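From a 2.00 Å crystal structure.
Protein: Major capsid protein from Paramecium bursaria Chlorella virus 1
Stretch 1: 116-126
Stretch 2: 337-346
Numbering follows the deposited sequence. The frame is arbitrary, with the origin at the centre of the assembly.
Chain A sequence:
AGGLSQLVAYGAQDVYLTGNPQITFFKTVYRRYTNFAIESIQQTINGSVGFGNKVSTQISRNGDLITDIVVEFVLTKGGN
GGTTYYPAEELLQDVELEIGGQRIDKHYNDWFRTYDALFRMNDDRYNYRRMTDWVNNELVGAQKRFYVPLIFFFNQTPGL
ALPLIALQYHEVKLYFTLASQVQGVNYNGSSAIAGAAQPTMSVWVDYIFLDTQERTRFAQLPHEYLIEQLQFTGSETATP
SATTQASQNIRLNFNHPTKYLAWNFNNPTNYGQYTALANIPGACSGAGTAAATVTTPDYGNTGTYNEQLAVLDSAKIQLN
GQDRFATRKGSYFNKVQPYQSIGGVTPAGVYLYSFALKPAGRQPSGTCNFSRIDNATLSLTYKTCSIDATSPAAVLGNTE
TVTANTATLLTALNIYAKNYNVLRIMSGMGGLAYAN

Stretch 1 (116-126) DALFRMNDDRY
Stretch 2, residues 337-346: QPYQSIGGVT

Residues 116-126 and 337-346 lie in one chain, more than 200 residues apart, and bury 431 Å² between them. Stretch 1 is helical at 116-119, extended at Arg120 (phi/psi -103/156) and Met121 (-161/161), and helical again toward Tyr126. Stretch 2 is helical through Ser341, kinked at Pro338, then turns through Gly343 (90/29), where a side chain would jam against the preceding carbonyl, and runs extended to Thr346. Gly344-Thr346 runs opposite to Ala117-Met121, while Ile342 faces Phe119 out of that order, with CA pairs Ala117-Thr346 (5.5 Å), Phe119-Ile342 (7.0 Å) and Met121-Gly344 (5.6 Å).

Asp116 (chi1 t) stays out of reach but ties its own stretch together: Asp116 OD1 and Arg120 NH1 form a salt bridge (3.3 Å) that includes a weak hydrogen bond. Ala117 O lies 3.4 Å from Thr346 OG1 and 3.6 Å from Thr346 CA, the latter a CA-H...O contact. Leu118 (m, t) starts away, yet its CD2 reaches back to Ile342 CD1 (4.3 Å) and Pro338 CG (4.4 Å). Its carbonyl accepts from water 1 (2.9 Å from Leu118 O), which also bonds Thr346 OG1 (2.7 Å) and so bridges the stretches. Phe119 (m) presents CE1 to Ile342 CD1 at 3.7 Å, an oblique apolar contact; Ile342 (m, t) points toward stretch 1. Arg120 O accepts from water 2 (2.7 Å), which in turn accepts from Val345 N (3.2 Å).

Met121 (p, t, p) points toward stretch 2, placing CE 3.8 Å from Ile342 CG2 and 3.7 Å from Gly344 CA; an ideal CB on Gly344 would clash with that methyl at 2.9 Å. Arg125 (chi1 t, chi2 137°, chi3 p, chi4 175°) supplies the shortest direct hydrogen bond: NH2 donates to Val345 O (2.7 Å, 161°), near the guanidinium plane, while Arg125 NH1 bonds Val345 O weakly (3.2 Å, 132°) and anchors on Asp116 O (3.1 Å).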

# COMPACT_ATOMS: atom_id res chain seq x y z
N ASP A 116 5.48 6.92 -13.18
CA ASP A 116 4.22 6.80 -12.45
C ASP A 116 3.57 5.44 -12.68
O ASP A 116 2.99 4.86 -11.75
CB ASP A 116 3.28 7.93 -12.86
CG ASP A 116 2.00 7.95 -12.04
OD1 ASP A 116 2.09 8.08 -10.80
OD2 ASP A 116 0.91 7.86 -12.63
N ALA A 117 3.67 4.91 -13.90
CA ALA A 117 3.04 3.63 -14.20
C ALA A 117 3.76 2.46 -13.53
O ALA A 117 3.13 1.43 -13.26
CB ALA A 117 2.99 3.42 -15.71
N LEU A 118 5.05 2.60 -13.26
CA LEU A 118 5.85 1.50 -12.72
C LEU A 118 6.08 1.60 -11.22
O LEU A 118 5.96 0.58 -10.52
CB LEU A 118 7.20 1.44 -13.43
CG LEU A 118 7.26 0.75 -14.80
CD1 LEU A 118 8.63 0.93 -15.42
CD2 LEU A 118 6.93 -0.73 -14.66
N PHE A 119 6.41 2.78 -10.70
CA PHE A 119 6.94 2.89 -9.34
C PHE A 119 6.01 3.61 -8.37
O PHE A 119 6.33 3.68 -7.18
CB PHE A 119 8.31 3.57 -9.39
CG PHE A 119 9.33 2.80 -10.17
CD1 PHE A 119 9.92 1.67 -9.63
CD2 PHE A 119 9.67 3.18 -11.46
CE1 PHE A 119 10.85 0.95 -10.35
CE2 PHE A 119 10.60 2.46 -12.18
CZ PHE A 119 11.19 1.35 -11.63
N ARG A 120 4.90 4.16 -8.83
CA ARG A 120 3.86 4.61 -7.92
C ARG A 120 2.72 3.60 -7.90
O ARG A 120 2.53 2.82 -8.84
CB ARG A 120 3.33 6.00 -8.32
CG ARG A 120 4.25 7.13 -7.88
CD ARG A 120 3.51 8.46 -7.86
NE ARG A 120 4.44 9.59 -7.72
CZ ARG A 120 5.05 10.17 -8.75
NH1 ARG A 120 4.84 9.74 -9.98
NH2 ARG A 120 5.88 11.18 -8.54
N MET A 121 1.97 3.61 -6.81
CA MET A 121 0.92 2.62 -6.63
C MET A 121 -0.06 3.10 -5.58
O MET A 121 0.24 3.99 -4.78
CB MET A 121 1.50 1.26 -6.21
CG MET A 121 2.17 1.28 -4.85
SD MET A 121 2.98 -0.27 -4.41
CE MET A 121 4.33 -0.30 -5.60
N ASN A 122 -1.25 2.51 -5.60
CA ASN A 122 -2.23 2.58 -4.51
C ASN A 122 -2.69 4.04 -4.36
O ASN A 122 -2.81 4.75 -5.37
CB ASN A 122 -1.64 1.97 -3.27
CG ASN A 122 -1.27 0.51 -3.46
OD1 ASN A 122 -1.95 -0.21 -4.18
ND2 ASN A 122 -0.20 0.08 -2.81
N ASP A 123 -2.97 4.49 -3.14
CA ASP A 123 -3.49 5.84 -2.92
C ASP A 123 -2.45 6.91 -3.25
O ASP A 123 -2.82 8.02 -3.64
CB ASP A 123 -3.95 5.99 -1.47
CG ASP A 123 -5.24 5.25 -1.20
OD1 ASP A 123 -5.85 4.72 -2.15
OD2 ASP A 123 -5.64 5.19 -0.02
N ASP A 124 -1.17 6.59 -3.09
CA ASP A 124 -0.11 7.53 -3.46
C ASP A 124 -0.19 7.90 -4.93
O ASP A 124 -0.06 9.08 -5.29
CB ASP A 124 1.24 6.91 -3.13
CG ASP A 124 2.39 7.85 -3.40
OD1 ASP A 124 2.32 9.03 -2.99
OD2 ASP A 124 3.37 7.43 -4.02
N ARG A 125 -0.49 6.90 -5.76
CA ARG A 125 -0.64 7.10 -7.19
C ARG A 125 -1.86 7.98 -7.48
O ARG A 125 -1.79 8.88 -8.31
CB ARG A 125 -0.77 5.76 -7.91
CG ARG A 125 -0.77 5.87 -9.42
CD ARG A 125 0.09 4.79 -10.06
NE ARG A 125 -0.58 3.49 -10.07
CZ ARG A 125 -0.09 2.40 -10.65
NH1 ARG A 125 1.08 2.45 -11.26
NH2 ARG A 125 -0.77 1.26 -10.61
N TYR A 126 -2.97 7.72 -6.80
CA TYR A 126 -4.17 8.52 -7.02
C TYR A 126 -3.98 9.95 -6.54
O TYR A 126 -4.48 10.89 -7.18
CB TYR A 126 -5.37 7.88 -6.32
CG TYR A 126 -6.65 8.70 -6.44
CD1 TYR A 126 -7.23 8.92 -7.67
CD2 TYR A 126 -7.28 9.23 -5.33
CE1 TYR A 126 -8.39 9.66 -7.81
CE2 TYR A 126 -8.45 9.97 -5.45
CZ TYR A 126 -8.99 10.18 -6.70
OH TYR A 126 -10.15 10.92 -6.83
N GLN A 337 7.78 -9.17 -14.07
CA GLN A 337 8.90 -8.34 -13.63
C GLN A 337 8.48 -7.30 -12.61
O GLN A 337 9.20 -7.12 -11.61
CB GLN A 337 9.58 -7.71 -14.85
CG GLN A 337 10.55 -8.62 -15.56
CD GLN A 337 11.87 -8.74 -14.84
OE1 GLN A 337 12.33 -7.80 -14.19
NE2 GLN A 337 12.50 -9.90 -14.94
N PRO A 338 7.37 -6.57 -12.78
CA PRO A 338 6.93 -5.69 -11.69
C PRO A 338 6.47 -6.44 -10.45
O PRO A 338 6.71 -5.97 -9.33
CB PRO A 338 5.79 -4.88 -12.33
CG PRO A 338 6.05 -4.95 -13.79
CD PRO A 338 6.59 -6.33 -14.01
N TYR A 339 5.82 -7.59 -10.61
CA TYR A 339 5.39 -8.36 -9.45
C TYR A 339 6.57 -8.80 -8.60
O TYR A 339 6.52 -8.76 -7.37
CB TYR A 339 4.56 -9.58 -9.88
CG TYR A 339 4.18 -10.50 -8.74
CD1 TYR A 339 3.02 -10.27 -8.00
CD2 TYR A 339 4.97 -11.59 -8.40
CE1 TYR A 339 2.67 -11.11 -6.95
CE2 TYR A 339 4.62 -12.43 -7.36
CZ TYR A 339 3.47 -12.19 -6.64
OH TYR A 339 3.12 -13.02 -5.60
N GLN A 340 7.66 -9.23 -9.25
CA GLN A 340 8.80 -9.78 -8.53
C GLN A 340 9.69 -8.73 -7.89
O GLN A 340 10.42 -9.05 -6.95
CB GLN A 340 9.63 -10.66 -9.47
CG GLN A 340 8.95 -11.95 -9.88
CD GLN A 340 9.80 -12.78 -10.83
OE1 GLN A 340 10.71 -12.26 -11.48
NE2 GLN A 340 9.51 -14.07 -10.90
N SER A 341 9.65 -7.49 -8.38
CA SER A 341 10.62 -6.49 -7.94
C SER A 341 10.02 -5.17 -7.46
O SER A 341 10.75 -4.39 -6.85
CB SER A 341 11.61 -6.19 -9.08
OG SER A 341 10.95 -5.64 -10.21
N ILE A 342 8.74 -4.91 -7.70
CA ILE A 342 8.10 -3.66 -7.32
C ILE A 342 6.96 -3.88 -6.33
O ILE A 342 6.94 -3.30 -5.25
CB ILE A 342 7.60 -2.88 -8.56
CG1 ILE A 342 8.77 -2.51 -9.47
CG2 ILE A 342 6.85 -1.63 -8.13
CD1 ILE A 342 8.36 -1.77 -10.73
N GLY A 343 6.00 -4.73 -6.70
CA GLY A 343 4.88 -5.01 -5.82
C GLY A 343 3.69 -4.10 -6.00
O GLY A 343 2.96 -3.87 -5.03
N GLY A 344 3.48 -3.56 -7.19
CA GLY A 344 2.30 -2.77 -7.48
C GLY A 344 1.52 -3.35 -8.63
O GLY A 344 1.36 -4.57 -8.73
N VAL A 345 1.01 -2.50 -9.52
CA VAL A 345 0.37 -2.93 -10.75
C VAL A 345 0.74 -1.95 -11.85
O VAL A 345 0.73 -0.73 -11.64
CB VAL A 345 -1.16 -3.07 -10.61
CG1 VAL A 345 -1.83 -1.72 -10.40
CG2 VAL A 345 -1.74 -3.78 -11.82
N THR A 346 1.12 -2.47 -13.01
CA THR A 346 1.58 -1.66 -14.12
C THR A 346 0.61 -1.77 -15.28
O THR A 346 0.29 -2.89 -15.70
CB THR A 346 2.99 -2.08 -14.56
OG1 THR A 346 3.92 -1.84 -13.50
CG2 THR A 346 3.42 -1.30 -15.79
O HOH W 1 4.69 -1.96 -10.89
O HOH W 2 2.73 0.13 -9.17